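Local coordinates for 35 kDa hemin binding protein (Porphyromonas gingivalis, PDB 5Y1A) that carries a thioredoxin-like domain and immunoglobulin-like domains, is a cargo of the type IX secretion system, and probably binds hemin, at residues V112-K117 with L248-H253; V39-T44 with I96-T101; N193-N196 with G201-H204. All blocks are in the same frame, centred on the assembly; numbering follows the deposited sequence.

Contact 1: residues V112-K117 with L248-H253; sequences VCRMEK and LAFVHH
With chi1 at 52° and 59°, F250 and H252 each tuck their ring back over their own backbone, and the alternation of the strand puts both on the same side, while R114 sends an extended chain to meet them. Its guanidinium stands nearly upright to the phenyl ring, the planes 84° apart: NH2 arrives at the ring edge, 3.5 Å from F250 CZ, and F250 CE1 in turn lies over one face of the guanidinium. NH1 sits above a face of the H252 imidazole, offset toward its rim, with R114 NH1 3.7 Å from H252 ND1. These are van der Waals contacts between flat groups. They join the loop after strand 109-112 of the thioredoxin-like domain to strand 245-252 of the antiparallel sheet in the beta-sandwich domain, and the length of the extended arginine lets it reach from one to the other. A water adds a polar route, accepting from R114 NH1 and donating to H253 O. H253 O also accepts from H252 ND1 at 2.9 Å; with NE2 hydrogen-bonded to T181, the imidazole is held at both nitrogens. R114 NH2 makes a salt bridge with E41, which gives this buried arginine a counter-charge.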
# COMPACT_ATOMS: atom_id res chain seq x y z
N VAL A 112 2.88 6.70 -16.64
CA VAL A 112 1.46 6.33 -16.77
C VAL A 112 1.36 4.86 -17.18
O VAL A 112 1.69 4.51 -18.32
CB VAL A 112 0.71 7.23 -17.80
CG1 VAL A 112 -0.77 6.85 -17.82
CG2 VAL A 112 0.85 8.71 -17.39
N CYS A 113 0.94 4.01 -16.24
CA CYS A 113 0.77 2.58 -16.47
C CYS A 113 2.01 1.93 -17.09
O CYS A 113 1.87 0.99 -17.88
CB CYS A 113 -0.44 2.31 -17.39
SG CYS A 113 -2.02 2.90 -16.73
N ARG A 114 3.21 2.44 -16.76
CA ARG A 114 4.48 1.95 -17.35
C ARG A 114 4.41 1.81 -18.86
O ARG A 114 5.00 0.89 -19.46
CB ARG A 114 4.87 0.59 -16.73
CG ARG A 114 4.98 0.66 -15.18
CD ARG A 114 5.26 -0.72 -14.60
NE ARG A 114 5.35 -0.63 -13.13
CZ ARG A 114 5.63 -1.64 -12.32
NH1 ARG A 114 5.83 -2.88 -12.81
NH2 ARG A 114 5.68 -1.43 -11.01
N MET A 115 3.70 2.74 -19.50
CA MET A 115 3.48 2.62 -20.94
C MET A 115 4.65 3.17 -21.75
O MET A 115 4.79 2.88 -22.96
CB MET A 115 2.13 3.26 -21.33
CG MET A 115 2.07 4.76 -21.33
SD MET A 115 0.32 5.37 -21.30
CE MET A 115 -0.59 3.91 -21.62
N GLU A 116 5.50 3.95 -21.10
CA GLU A 116 6.67 4.55 -21.76
C GLU A 116 7.78 3.53 -22.04
O GLU A 116 8.14 2.74 -21.15
CB GLU A 116 7.22 5.72 -20.95
CG GLU A 116 6.17 6.81 -20.59
CD GLU A 116 5.33 6.47 -19.32
OE1 GLU A 116 5.58 5.41 -18.71
OE2 GLU A 116 4.45 7.27 -18.93
N LYS A 117 8.36 3.60 -23.24
CA LYS A 117 9.61 2.85 -23.52
C LYS A 117 10.75 3.56 -22.81
O LYS A 117 10.68 4.75 -22.57
CB LYS A 117 9.90 2.78 -25.03
CG LYS A 117 8.78 2.09 -25.79
CD LYS A 117 9.28 1.20 -26.92
CE LYS A 117 8.12 0.46 -27.55
NZ LYS A 117 6.97 0.26 -26.59
N LEU A 248 -3.06 -1.11 -3.18
CA LEU A 248 -3.22 -1.07 -4.63
C LEU A 248 -2.64 -2.37 -5.19
O LEU A 248 -1.51 -2.77 -4.83
CB LEU A 248 -2.43 0.11 -5.18
CG LEU A 248 -2.17 0.17 -6.71
CD1 LEU A 248 -3.50 0.36 -7.45
CD2 LEU A 248 -1.26 1.31 -7.02
N ALA A 249 -3.36 -3.02 -6.09
CA ALA A 249 -2.80 -4.17 -6.81
C ALA A 249 -2.97 -3.94 -8.29
O ALA A 249 -4.00 -3.38 -8.74
CB ALA A 249 -3.51 -5.46 -6.41
N PHE A 250 -1.98 -4.38 -9.06
CA PHE A 250 -2.12 -4.29 -10.51
C PHE A 250 -1.52 -5.47 -11.26
O PHE A 250 -0.49 -6.04 -10.83
CB PHE A 250 -1.63 -2.94 -11.04
CG PHE A 250 -0.25 -2.55 -10.61
CD1 PHE A 250 0.88 -2.90 -11.37
CD2 PHE A 250 -0.07 -1.76 -9.46
CE1 PHE A 250 2.18 -2.49 -10.99
CE2 PHE A 250 1.23 -1.34 -9.04
CZ PHE A 250 2.35 -1.71 -9.82
N VAL A 251 -2.19 -5.85 -12.35
CA VAL A 251 -1.72 -6.87 -13.30
C VAL A 251 -0.90 -6.18 -14.39
O VAL A 251 -1.31 -5.14 -14.95
CB VAL A 251 -2.92 -7.62 -13.93
CG1 VAL A 251 -2.44 -8.70 -14.88
CG2 VAL A 251 -3.83 -8.24 -12.82
N HIS A 252 0.27 -6.72 -14.70
CA HIS A 252 1.17 -6.05 -15.63
C HIS A 252 2.04 -7.03 -16.37
O HIS A 252 2.26 -8.16 -15.92
CB HIS A 252 2.03 -5.01 -14.87
CG HIS A 252 2.87 -5.58 -13.76
ND1 HIS A 252 4.18 -5.98 -13.95
CD2 HIS A 252 2.62 -5.76 -12.44
CE1 HIS A 252 4.69 -6.39 -12.80
NE2 HIS A 252 3.76 -6.28 -11.86
N HIS A 253 2.55 -6.58 -17.52
CA HIS A 253 3.57 -7.30 -18.25
C HIS A 253 4.91 -7.22 -17.50
O HIS A 253 5.13 -6.32 -16.69
CB HIS A 253 3.68 -6.74 -19.67
CG HIS A 253 2.44 -6.98 -20.50
ND1 HIS A 253 2.12 -8.21 -21.02
CD2 HIS A 253 1.45 -6.13 -20.87
CE1 HIS A 253 0.98 -8.12 -21.69
NE2 HIS A 253 0.55 -6.87 -21.61
O HOH W 1 6.16 -3.78 -15.67

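Contact 2: residues V39-T44 with I96-T101; sequences VLEVFT and IALDQT
Strand 39-44 and helix 96-101 come nearest in backbone at E41 and L98, whose CA atoms are 9.1 Å apart, a spacing that leaves room for one layer of side chains. The alternation of the strand turns E41 and F43 to the helix, and both reach L98. F43 CG lies beside its backbone N and anti to the carbonyl carbon (chi1 -48°), which carries the ring toward the helix. There the ring is met at its edge: L98 CD1 stands near the ring plane, 3.7 Å from F43 CE1. The same methyl group also touches the carboxylate, L98 CD1 lying 3.9 Å from E41 OE2. The second methyl group meets the carboxylate too, with L98 CD2 3.8 Å from E41 OE1, and the two side chains cross at about a right angle. Leucine suits the place because its fork can touch an aromatic edge and an acid at once, one branch serving both and the other the acid. A buried glutamate needs polar partners, and E41 OE2 has a hydrogen-bond partner in the Y183 hydroxyl from the beta-sandwich; with R114 close by, this probably stabilises the negative charge. Strand 34-44 is an inner strand of the thioredoxin-like sheet, running parallel to strand 73-79 and antiparallel to strand 109-112. Helix 89-102 covers part of the face that E41 and F43 present, while L40 and V42 point the other way and pack on I58 of helix 51-63.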
# COMPACT_ATOMS: atom_id res chain seq x y z
N VAL A 39 -2.88 3.53 -13.27
CA VAL A 39 -1.88 3.68 -12.21
C VAL A 39 -0.85 4.72 -12.63
O VAL A 39 -0.37 4.71 -13.76
CB VAL A 39 -1.17 2.30 -11.95
CG1 VAL A 39 0.02 2.45 -10.99
CG2 VAL A 39 -2.18 1.28 -11.42
N LEU A 40 -0.53 5.64 -11.72
CA LEU A 40 0.57 6.58 -11.93
C LEU A 40 1.65 6.21 -10.93
O LEU A 40 1.33 5.95 -9.77
CB LEU A 40 0.11 8.03 -11.69
CG LEU A 40 -1.13 8.50 -12.48
CD1 LEU A 40 -1.39 9.99 -12.20
CD2 LEU A 40 -0.93 8.25 -13.98
N GLU A 41 2.90 6.09 -11.39
CA GLU A 41 4.06 5.95 -10.49
C GLU A 41 4.86 7.23 -10.59
O GLU A 41 5.36 7.56 -11.66
CB GLU A 41 4.88 4.68 -10.83
CG GLU A 41 4.05 3.42 -10.48
CD GLU A 41 4.66 2.14 -11.03
OE1 GLU A 41 4.81 2.08 -12.26
OE2 GLU A 41 4.99 1.23 -10.23
N VAL A 42 4.93 7.97 -9.47
CA VAL A 42 5.62 9.24 -9.42
C VAL A 42 6.93 9.11 -8.65
O VAL A 42 6.97 8.54 -7.55
CB VAL A 42 4.78 10.31 -8.71
CG1 VAL A 42 5.48 11.71 -8.80
CG2 VAL A 42 3.35 10.28 -9.28
N PHE A 43 7.99 9.69 -9.22
CA PHE A 43 9.34 9.54 -8.66
C PHE A 43 9.77 10.83 -7.98
O PHE A 43 9.77 11.90 -8.58
CB PHE A 43 10.28 9.10 -9.79
CG PHE A 43 9.71 7.96 -10.57
CD1 PHE A 43 9.43 6.75 -9.93
CD2 PHE A 43 9.38 8.11 -11.92
CE1 PHE A 43 8.80 5.70 -10.65
CE2 PHE A 43 8.77 7.06 -12.64
CZ PHE A 43 8.50 5.86 -12.01
N THR A 44 10.10 10.72 -6.69
CA THR A 44 10.18 11.89 -5.83
C THR A 44 11.19 11.69 -4.69
O THR A 44 11.63 10.57 -4.41
CB THR A 44 8.75 12.20 -5.27
OG1 THR A 44 8.73 13.49 -4.64
CG2 THR A 44 8.30 11.13 -4.26
N ILE A 96 14.91 1.34 -8.09
CA ILE A 96 15.99 0.81 -8.94
C ILE A 96 15.45 -0.03 -10.11
O ILE A 96 15.94 0.08 -11.24
CB ILE A 96 16.99 0.00 -8.07
CG1 ILE A 96 17.77 0.99 -7.19
CG2 ILE A 96 17.91 -0.92 -8.93
CD1 ILE A 96 18.56 0.31 -6.06
N ALA A 97 14.44 -0.85 -9.82
CA ALA A 97 13.80 -1.69 -10.83
C ALA A 97 13.07 -0.85 -11.86
O ALA A 97 13.21 -1.09 -13.07
CB ALA A 97 12.83 -2.71 -10.15
N LEU A 98 12.32 0.15 -11.40
CA LEU A 98 11.56 1.05 -12.27
C LEU A 98 12.54 1.86 -13.13
O LEU A 98 12.27 2.12 -14.30
CB LEU A 98 10.66 1.97 -11.44
CG LEU A 98 9.41 1.27 -10.88
CD1 LEU A 98 8.72 2.10 -9.81
CD2 LEU A 98 8.43 0.92 -12.02
N ASP A 99 13.64 2.29 -12.52
CA ASP A 99 14.70 2.99 -13.27
C ASP A 99 15.29 2.10 -14.39
O ASP A 99 15.40 2.53 -15.55
CB ASP A 99 15.79 3.45 -12.29
CG ASP A 99 16.82 4.37 -12.94
OD1 ASP A 99 16.54 5.05 -13.98
OD2 ASP A 99 17.96 4.41 -12.39
N GLN A 100 15.64 0.87 -14.07
CA GLN A 100 16.10 -0.08 -15.08
C GLN A 100 15.10 -0.20 -16.25
O GLN A 100 15.49 -0.24 -17.42
CB GLN A 100 16.37 -1.45 -14.45
CG GLN A 100 17.00 -2.46 -15.44
CD GLN A 100 18.29 -1.94 -16.10
OE1 GLN A 100 19.18 -1.42 -15.42
NE2 GLN A 100 18.39 -2.10 -17.43
N THR A 101 13.81 -0.21 -15.94
CA THR A 101 12.77 -0.38 -16.93
C THR A 101 12.47 0.87 -17.75
O THR A 101 12.34 0.81 -18.99
CB THR A 101 11.48 -0.91 -16.21
OG1 THR A 101 11.79 -2.18 -15.65
CG2 THR A 101 10.29 -1.05 -17.19

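Contact 3: residues N193-N196 with G201-H204; sequences NPQN and GYLH
The loop between strands 179-186 and 207-220 of the beta-sandwich reaches over to the thioredoxin-like domain, where it closes on itself beside a CxxC sequence at a helix start that resembles the thioredoxin redox motif. Q195 is the residue that meets the other limb of the loop. Its CG is anti to the backbone N (chi1 174°) and the chain then bends at chi2, so that the methylene groups cross the face of Y202 while the amide turns to H204. CG sits over one face of the Y202 ring in a CH-pi contact, 4.1 Å from the ring centroid, and Q195 CB packs 3.7 Å from Y202 CE2. Beyond the ring, H204 NE2 donates to Q195 OE1 at 3.2 Å. The oxygen lies almost exactly in the imidazole plane and receives the N-H in the carbonyl plane, on a lone pair, although the amide and ring planes stand 75° apart. At the other end of the amide, Q195 NE2 donates to N196 O (3.1 Å) and to A45 O. Q195 also touches C51 and P52, and the H204 ring meets that of H79 edge-to-face. Glutamine suits this spot: its oxygen can only accept and its nitrogen only donate, so the three bonds fix which way the buried amide is turned, an arrangement consistent with a proton on H204 NE2.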
# COMPACT_ATOMS: atom_id res chain seq x y z
N ASN A 193 12.07 13.49 6.95
CA ASN A 193 12.76 14.77 7.10
C ASN A 193 11.91 15.82 6.39
O ASN A 193 11.19 15.48 5.43
CB ASN A 193 14.15 14.69 6.46
CG ASN A 193 15.01 13.61 7.09
OD1 ASN A 193 15.33 12.59 6.45
ND2 ASN A 193 15.37 13.81 8.36
N PRO A 194 11.94 17.10 6.84
CA PRO A 194 11.06 18.07 6.19
C PRO A 194 11.20 18.10 4.67
O PRO A 194 12.32 18.05 4.13
CB PRO A 194 11.47 19.41 6.82
CG PRO A 194 11.88 19.00 8.21
CD PRO A 194 12.66 17.71 7.98
N GLN A 195 10.05 18.10 3.99
CA GLN A 195 10.04 18.11 2.54
C GLN A 195 10.54 19.47 2.01
O GLN A 195 9.98 20.53 2.33
CB GLN A 195 8.63 17.81 2.03
CG GLN A 195 8.44 17.95 0.50
CD GLN A 195 9.22 16.90 -0.28
OE1 GLN A 195 9.06 15.72 -0.06
NE2 GLN A 195 10.04 17.36 -1.26
N ASN A 196 11.59 19.42 1.20
CA ASN A 196 12.10 20.62 0.51
C ASN A 196 10.99 21.17 -0.41
O ASN A 196 10.32 20.41 -1.12
CB ASN A 196 13.37 20.29 -0.28
CG ASN A 196 14.10 21.52 -0.78
OD1 ASN A 196 13.76 22.66 -0.46
ND2 ASN A 196 15.18 21.29 -1.52
N GLY A 201 2.34 22.54 7.02
CA GLY A 201 1.35 21.47 7.12
C GLY A 201 1.33 20.52 5.94
O GLY A 201 0.37 19.76 5.77
N TYR A 202 2.38 20.57 5.11
CA TYR A 202 2.50 19.62 3.98
C TYR A 202 2.53 18.19 4.51
O TYR A 202 3.14 17.90 5.55
CB TYR A 202 3.76 19.91 3.13
CG TYR A 202 4.12 18.76 2.18
CD1 TYR A 202 3.68 18.76 0.85
CD2 TYR A 202 4.84 17.66 2.64
CE1 TYR A 202 4.00 17.68 -0.04
CE2 TYR A 202 5.16 16.58 1.78
CZ TYR A 202 4.72 16.59 0.47
OH TYR A 202 5.04 15.51 -0.32
N LEU A 203 1.87 17.29 3.77
CA LEU A 203 1.94 15.85 4.04
C LEU A 203 2.15 15.07 2.74
O LEU A 203 1.65 15.47 1.69
CB LEU A 203 0.63 15.34 4.69
CG LEU A 203 0.35 15.95 6.09
CD1 LEU A 203 -1.09 15.66 6.50
CD2 LEU A 203 1.35 15.51 7.14
N HIS A 204 2.85 13.95 2.81
CA HIS A 204 2.93 13.06 1.64
C HIS A 204 1.57 12.39 1.45
O HIS A 204 0.81 12.24 2.41
CB HIS A 204 4.01 11.98 1.82
CG HIS A 204 5.40 12.51 1.87
ND1 HIS A 204 6.35 12.06 2.77
CD2 HIS A 204 6.01 13.47 1.14
CE1 HIS A 204 7.48 12.70 2.56
NE2 HIS A 204 7.30 13.56 1.58

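Contacts 1 and 2 adjoin, their centres 10 Å apart, and are tied by charge; R114 NE also packs 3.6 Å from L98 CD2. All their touching residues are buried, yet contact 2 lies within the thioredoxin-like domain, between sheet and helix, whereas contact 1 crosses to the beta-sandwich. Contact 3 stands apart, about 14 Å from contact 1 and 5 Å from contact 2 between nearest atoms: Q195 and H204 are buried and Y202 partly exposed, in a surface loop where N193, P194, N196 and G201 are exposed. The chemistry differs accordingly: apolar packing beside a carboxylate in contact 2, steeply inclined flat groups and a bridging water in contact 1, and a direct side-chain hydrogen bond in contact 3.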